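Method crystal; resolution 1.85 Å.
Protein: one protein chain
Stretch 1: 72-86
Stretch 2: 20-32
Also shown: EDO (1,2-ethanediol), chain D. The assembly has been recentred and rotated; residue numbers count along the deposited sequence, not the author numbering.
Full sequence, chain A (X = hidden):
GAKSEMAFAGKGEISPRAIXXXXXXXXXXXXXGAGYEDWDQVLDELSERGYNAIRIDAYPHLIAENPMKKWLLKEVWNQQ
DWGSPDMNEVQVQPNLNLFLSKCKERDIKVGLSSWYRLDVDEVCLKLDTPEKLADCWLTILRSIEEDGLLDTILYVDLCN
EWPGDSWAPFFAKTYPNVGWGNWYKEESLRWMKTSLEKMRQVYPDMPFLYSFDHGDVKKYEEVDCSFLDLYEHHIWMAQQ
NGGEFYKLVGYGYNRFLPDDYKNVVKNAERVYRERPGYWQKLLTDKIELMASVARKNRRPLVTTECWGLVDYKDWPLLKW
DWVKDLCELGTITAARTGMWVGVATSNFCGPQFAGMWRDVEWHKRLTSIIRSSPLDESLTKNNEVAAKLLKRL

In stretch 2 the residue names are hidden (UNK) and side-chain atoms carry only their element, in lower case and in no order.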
# COMPACT_ATOMS: atom_id res chain seq x y z
N LEU A 72 -13.52 5.83 -18.29
CA LEU A 72 -13.07 4.62 -18.94
C LEU A 72 -11.57 4.44 -18.67
O LEU A 72 -10.76 5.29 -19.04
CB LEU A 72 -13.34 4.71 -20.44
CG LEU A 72 -13.07 3.43 -21.26
CD1 LEU A 72 -13.97 2.28 -20.86
CD2 LEU A 72 -13.23 3.74 -22.75
N LEU A 73 -11.21 3.37 -17.95
CA LEU A 73 -9.82 3.12 -17.57
C LEU A 73 -9.20 2.03 -18.42
O LEU A 73 -9.88 1.06 -18.77
CB LEU A 73 -9.74 2.71 -16.09
CG LEU A 73 -10.38 3.64 -15.06
CD1 LEU A 73 -10.20 3.09 -13.69
CD2 LEU A 73 -9.91 5.10 -15.15
N LYS A 74 -7.92 2.20 -18.77
CA LYS A 74 -7.16 1.18 -19.51
C LYS A 74 -6.54 0.27 -18.50
O LYS A 74 -6.13 0.73 -17.45
CB LYS A 74 -6.07 1.81 -20.36
CG LYS A 74 -6.63 2.80 -21.35
CD LYS A 74 -5.58 3.37 -22.32
CE LYS A 74 -4.71 4.43 -21.72
NZ LYS A 74 -3.97 5.14 -22.82
N GLU A 75 -6.44 -1.03 -18.77
CA GLU A 75 -5.89 -1.94 -17.77
C GLU A 75 -4.37 -1.78 -17.59
O GLU A 75 -3.65 -1.38 -18.52
CB GLU A 75 -6.26 -3.43 -18.08
CG GLU A 75 -5.55 -4.09 -19.28
CD GLU A 75 -6.10 -3.73 -20.66
OE1 GLU A 75 -7.04 -2.88 -20.78
OE2 GLU A 75 -5.61 -4.34 -21.65
N VAL A 76 -3.91 -2.04 -16.38
CA VAL A 76 -2.49 -2.05 -16.07
C VAL A 76 -1.88 -3.40 -16.49
O VAL A 76 -0.75 -3.47 -16.98
CB VAL A 76 -2.23 -1.87 -14.56
CG1 VAL A 76 -0.76 -1.51 -14.35
CG2 VAL A 76 -3.12 -0.77 -13.96
N TRP A 77 -2.67 -4.45 -16.34
CA TRP A 77 -2.22 -5.84 -16.62
C TRP A 77 -3.42 -6.75 -16.82
O TRP A 77 -4.55 -6.40 -16.48
CB TRP A 77 -1.46 -6.40 -15.40
CG TRP A 77 -2.07 -6.02 -14.08
CD1 TRP A 77 -3.33 -6.28 -13.64
CD2 TRP A 77 -1.42 -5.31 -13.02
NE1 TRP A 77 -3.51 -5.76 -12.38
CE2 TRP A 77 -2.36 -5.13 -11.99
CE3 TRP A 77 -0.15 -4.76 -12.87
CZ2 TRP A 77 -2.05 -4.45 -10.79
CZ3 TRP A 77 0.15 -4.10 -11.70
CH2 TRP A 77 -0.79 -3.95 -10.67
N ASN A 78 -3.17 -7.92 -17.36
CA ASN A 78 -4.20 -8.92 -17.40
C ASN A 78 -3.73 -10.18 -16.65
O ASN A 78 -4.44 -11.16 -16.55
CB ASN A 78 -4.67 -9.20 -18.83
CG ASN A 78 -3.62 -9.84 -19.70
OD1 ASN A 78 -2.63 -10.39 -19.24
ND2 ASN A 78 -3.86 -9.80 -20.99
N GLN A 79 -2.52 -10.13 -16.11
CA GLN A 79 -1.96 -11.28 -15.40
C GLN A 79 -2.21 -11.29 -13.89
O GLN A 79 -2.05 -12.33 -13.26
CB GLN A 79 -0.45 -11.32 -15.66
CG GLN A 79 -0.18 -11.58 -17.08
CD GLN A 79 -0.63 -12.96 -17.45
OE1 GLN A 79 -0.22 -13.93 -16.82
NE2 GLN A 79 -1.42 -13.07 -18.50
N GLN A 80 -2.62 -10.16 -13.32
CA GLN A 80 -2.88 -10.08 -11.86
C GLN A 80 -4.35 -9.88 -11.54
O GLN A 80 -5.11 -9.39 -12.40
CB GLN A 80 -2.08 -8.96 -11.22
CG GLN A 80 -0.65 -8.92 -11.59
CD GLN A 80 0.10 -10.21 -11.25
OE1 GLN A 80 -0.28 -10.92 -10.34
NE2 GLN A 80 1.14 -10.51 -12.02
N ASP A 81 -4.73 -10.16 -10.29
CA ASP A 81 -6.14 -10.01 -9.85
C ASP A 81 -6.46 -8.74 -9.01
O ASP A 81 -7.50 -8.68 -8.34
CB ASP A 81 -6.63 -11.31 -9.13
CG ASP A 81 -6.89 -12.49 -10.12
OD1 ASP A 81 -7.02 -12.24 -11.37
OD2 ASP A 81 -6.96 -13.65 -9.65
N TRP A 82 -5.57 -7.77 -9.01
CA TRP A 82 -5.86 -6.48 -8.42
C TRP A 82 -6.49 -5.68 -9.55
O TRP A 82 -6.00 -5.69 -10.69
CB TRP A 82 -4.64 -5.74 -7.93
CG TRP A 82 -3.95 -6.43 -6.85
CD1 TRP A 82 -4.39 -6.59 -5.57
CD2 TRP A 82 -2.69 -7.09 -6.95
NE1 TRP A 82 -3.45 -7.32 -4.85
CE2 TRP A 82 -2.41 -7.63 -5.68
CE3 TRP A 82 -1.75 -7.27 -7.98
CZ2 TRP A 82 -1.23 -8.30 -5.40
CZ3 TRP A 82 -0.58 -7.95 -7.70
CH2 TRP A 82 -0.33 -8.46 -6.43
N GLY A 83 -7.56 -4.99 -9.25
CA GLY A 83 -8.21 -4.18 -10.26
C GLY A 83 -8.71 -4.91 -11.50
O GLY A 83 -9.07 -6.07 -11.45
N SER A 84 -8.66 -4.23 -12.65
CA SER A 84 -9.28 -4.70 -13.87
C SER A 84 -8.33 -5.34 -14.88
O SER A 84 -7.32 -4.72 -15.23
CB SER A 84 -9.98 -3.49 -14.58
OG SER A 84 -10.89 -2.83 -13.73
N PRO A 85 -8.68 -6.51 -15.43
CA PRO A 85 -7.84 -7.19 -16.40
C PRO A 85 -8.11 -6.72 -17.82
O PRO A 85 -7.55 -7.28 -18.75
CB PRO A 85 -8.28 -8.65 -16.28
CG PRO A 85 -9.77 -8.55 -15.99
CD PRO A 85 -9.85 -7.34 -15.05
N ASP A 86 -8.97 -5.72 -17.97
CA ASP A 86 -9.34 -5.20 -19.29
C ASP A 86 -9.96 -3.81 -19.03
O ASP A 86 -9.98 -3.34 -17.90
CB ASP A 86 -10.32 -6.17 -19.98
CG ASP A 86 -10.29 -6.08 -21.52
OD1 ASP A 86 -9.90 -5.03 -22.10
OD2 ASP A 86 -10.72 -7.07 -22.16
N UNK A 20 -5.17 -3.61 5.53
CA UNK A 20 -5.10 -4.32 4.28
C UNK A 20 -5.18 -3.31 3.08
O UNK A 20 -5.89 -2.34 3.16
c UNK A 20 -6.20 -5.35 4.12
c UNK A 20 -7.61 -4.72 4.04
o UNK A 20 -5.99 -5.99 2.88
N UNK A 21 -4.40 -3.58 2.04
CA UNK A 21 -4.44 -2.83 0.78
C UNK A 21 -5.58 -3.35 -0.10
O UNK A 21 -5.56 -4.54 -0.51
c UNK A 21 -3.14 -3.02 0.01
se UNK A 21 -1.79 -2.98 -2.45
c UNK A 21 -3.18 -2.33 -1.33
c UNK A 21 -2.57 -4.72 -2.89
N UNK A 22 -6.60 -2.51 -0.30
CA UNK A 22 -7.67 -2.77 -1.28
C UNK A 22 -7.49 -1.93 -2.55
O UNK A 22 -8.34 -1.97 -3.46
n UNK A 22 -9.43 -5.87 1.23
c UNK A 22 -9.47 -3.87 0.15
c UNK A 22 -11.74 -5.90 2.14
c UNK A 22 -12.88 -5.17 2.18
c UNK A 22 -10.69 -5.37 1.43
c UNK A 22 -9.04 -2.64 -0.64
c UNK A 22 -12.98 -3.93 1.55
c UNK A 22 -11.94 -3.40 0.86
c UNK A 22 -10.74 -4.09 0.83
c UNK A 22 -8.70 -4.95 0.48
N UNK A 23 -6.37 -1.20 -2.60
CA UNK A 23 -5.85 -0.54 -3.80
C UNK A 23 -6.96 0.13 -4.65
O UNK A 23 -7.70 0.95 -4.14
c UNK A 23 -5.76 -2.90 -4.87
c UNK A 23 -4.99 -1.56 -4.59
o UNK A 23 -5.77 -3.78 -3.96
o UNK A 23 -6.38 -3.05 -5.96
N UNK A 24 -7.04 -0.22 -5.92
CA UNK A 24 -8.09 0.27 -6.81
C UNK A 24 -9.15 -0.83 -7.03
O UNK A 24 -10.17 -0.60 -7.69
c UNK A 24 -7.48 0.82 -8.12
c UNK A 24 -6.30 0.04 -8.64
c UNK A 24 -3.91 -0.32 -8.76
c UNK A 24 -5.01 0.38 -8.27
c UNK A 24 -5.35 -1.74 -10.02
c UNK A 24 -4.09 -1.38 -9.64
c UNK A 24 -6.48 -1.03 -9.52
N UNK A 25 -8.97 -2.00 -6.39
CA UNK A 25 -9.95 -3.07 -6.53
C UNK A 25 -11.31 -2.74 -5.87
O UNK A 25 -12.34 -3.17 -6.36
c UNK A 25 -9.38 -4.38 -5.98
o UNK A 25 -8.20 -4.80 -6.65
N UNK A 26 -11.32 -1.95 -4.79
CA UNK A 26 -12.54 -1.61 -4.10
C UNK A 26 -13.57 -0.96 -5.03
O UNK A 26 -14.79 -1.14 -4.85
c UNK A 26 -13.79 4.30 -4.03
c UNK A 26 -10.60 1.14 -3.63
c UNK A 26 -14.59 3.24 -3.61
c UNK A 26 -12.44 4.16 -4.20
c UNK A 26 -12.70 1.84 -3.49
c UNK A 26 -11.83 0.71 -3.31
c UNK A 26 -14.06 2.03 -3.34
c UNK A 26 -12.23 -0.67 -2.88
n UNK A 26 -10.64 2.46 -4.04
c UNK A 26 -11.91 2.92 -3.92
N UNK A 27 -13.08 -0.18 -6.00
CA UNK A 27 -13.98 0.50 -6.93
C UNK A 27 -14.13 -0.29 -8.22
O UNK A 27 -15.24 -0.35 -8.77
c UNK A 27 -13.56 4.18 -8.33
c UNK A 27 -15.69 2.99 -7.39
c UNK A 27 -13.44 1.91 -7.23
c UNK A 27 -14.32 2.82 -8.06
N UNK A 28 -13.05 -0.89 -8.70
CA UNK A 28 -13.03 -1.55 -10.02
C UNK A 28 -13.58 -2.95 -10.12
O UNK A 28 -14.15 -3.31 -11.13
c UNK A 28 -11.61 -1.57 -10.56
c UNK A 28 -11.22 -0.18 -10.99
o UNK A 28 -9.39 -0.96 -12.30
o UNK A 28 -9.15 0.95 -11.25
c UNK A 28 -9.81 -0.08 -11.52
N UNK A 29 -13.39 -3.74 -9.05
CA UNK A 29 -13.74 -5.17 -9.10
C UNK A 29 -15.11 -5.42 -8.65
O UNK A 29 -15.37 -6.01 -7.57
c UNK A 29 -10.45 -7.10 -8.36
c UNK A 29 -10.58 -9.18 -9.72
c UNK A 29 -11.36 -5.99 -8.97
n UNK A 29 -9.83 -8.71 -10.69
c UNK A 29 -12.71 -5.97 -8.32
n UNK A 29 -10.93 -8.45 -8.67
n UNK A 29 -11.13 -10.38 -9.89
N UNK A 30 -16.04 -4.90 -9.46
CA UNK A 30 -17.45 -4.96 -9.10
C UNK A 30 -18.35 -5.51 -10.22
O UNK A 30 -19.55 -5.31 -10.20
n UNK A 30 -19.73 -0.05 -6.32
c UNK A 30 -17.89 -3.59 -8.59
c UNK A 30 -19.53 -1.17 -5.64
n UNK A 30 -20.33 -1.45 -4.64
n UNK A 30 -18.55 -2.00 -5.96
c UNK A 30 -17.51 -1.75 -6.98
c UNK A 30 -16.94 -3.01 -7.55
N UNK A 31 -17.75 -6.25 -11.15
CA UNK A 31 -18.47 -7.04 -12.13
C UNK A 31 -18.78 -8.35 -11.40
O UNK A 31 -18.22 -8.58 -10.35
c UNK A 31 -12.35 -7.20 -12.57
c UNK A 31 -17.62 -7.30 -13.40
n UNK A 31 -14.96 -9.75 -13.05
c UNK A 31 -14.20 -8.62 -12.91
c UNK A 31 -13.18 -6.09 -12.65
c UNK A 31 -14.55 -6.23 -12.86
c UNK A 31 -15.07 -7.52 -13.03
c UNK A 31 -12.86 -8.49 -12.69
c UNK A 31 -16.37 -8.05 -13.22
c UNK A 31 -16.24 -9.40 -13.25
N UNK A 32 -19.65 -9.20 -11.96
CA UNK A 32 -20.08 -10.42 -11.26
C UNK A 32 -18.96 -11.29 -10.79
O UNK A 32 -18.10 -11.67 -11.58
c UNK A 32 -21.52 -9.98 -13.09
c UNK A 32 -20.38 -9.03 -13.22
c UNK A 32 -20.96 -11.12 -12.30
C1 EDO D . -10.93 -12.09 -13.52
O1 EDO D . -11.37 -12.14 -12.15
C2 EDO D . -9.49 -11.66 -13.57
O2 EDO D . -9.17 -10.58 -12.68
O HOH W 1 -5.52 -7.59 -2.10

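Position 20 has one carbon carrying an oxygen and a carbon, and it touches nothing on stretch 1: Thr-20. Position 21 is an unbranched chain of two carbons, a selenium and a last carbon, which lies 3.4 Å from Trp-82 NE1; this is Met-21, as selenomethionine, and that last carbon is CE. At position 22 the CA-to-CB bond points away from stretch 1, and the side chain, fused five- and six-membered rings with one nitrogen, makes no contact with it: Trp-22.

Position 23 carries two carbons, the second with two oxygens, one of them 3.5 Å from Trp-82 CD1. It is Asp-23, and that oxygen is OD1. Position 24 has one carbon and a ring of six, whose tip comes 3.9 Å from Trp-77 CZ2: Phe-24, tip atom CZ. Its CD1 lies 3.7 Å from Gly-83 CA, and an ideal CB on Gly-83 would fall 2.4 Å from Phe-24 CE1, a clash. Glycine there suits both the ring and its own positive phi.

Position 25 offers one carbon and one oxygen, and the oxygen accepts from Gly-83 N at 2.7 Å. This is Ser-25. Its OG donates in turn to Asp-23 OD2 at 2.6 Å, and the same OD2 caps the helix by accepting from Ser-25 N at 2.8 Å.

Position 26, another fused ring pair with one nitrogen, is Trp-26; position 27, four carbons forked at the second, is Leu-27. Neither reaches stretch 1. Position 28 has three carbons, the third bearing two oxygens, one of which accepts from the hydroxyl of Ser-84; it is Glu-28, and its OE1 lies 2.8 Å from Ser-84 OG.

Position 29 has three carbons, a nitrogen, then a carbon with two more nitrogens, one of which donates to the carbonyl of Gly-83: Arg-29. Its NH1 donates to Gly-83 O at 2.9 Å and to O2 of the ethanediol at 2.8 Å; that O2 donates to Asp-81 OD1 at 3.0 Å. Position 30 has the same atoms but no contact: Arg-30. Position 31, a fused ring pair with one nitrogen, packs against the proline of stretch 1, making Trp-31, with CH2 3.5 Å from Pro-85 CD. Position 32 closes three carbons onto its backbone nitrogen: Pro-32, out of reach.

The contact works by reading a loop's backbone with side chains from a short helix and its flanks. Ser-25 and Arg-29, one helical turn apart, take the N and O of Gly-83, while Phe-24 occupies the space left by its missing side chain. Glu-28 extends the polar grip to Ser-84, and Met-21 and Trp-31 add packing against Trp-82 and Pro-85.

Stretch 2 (20-32) TMWDFSWLERRWP
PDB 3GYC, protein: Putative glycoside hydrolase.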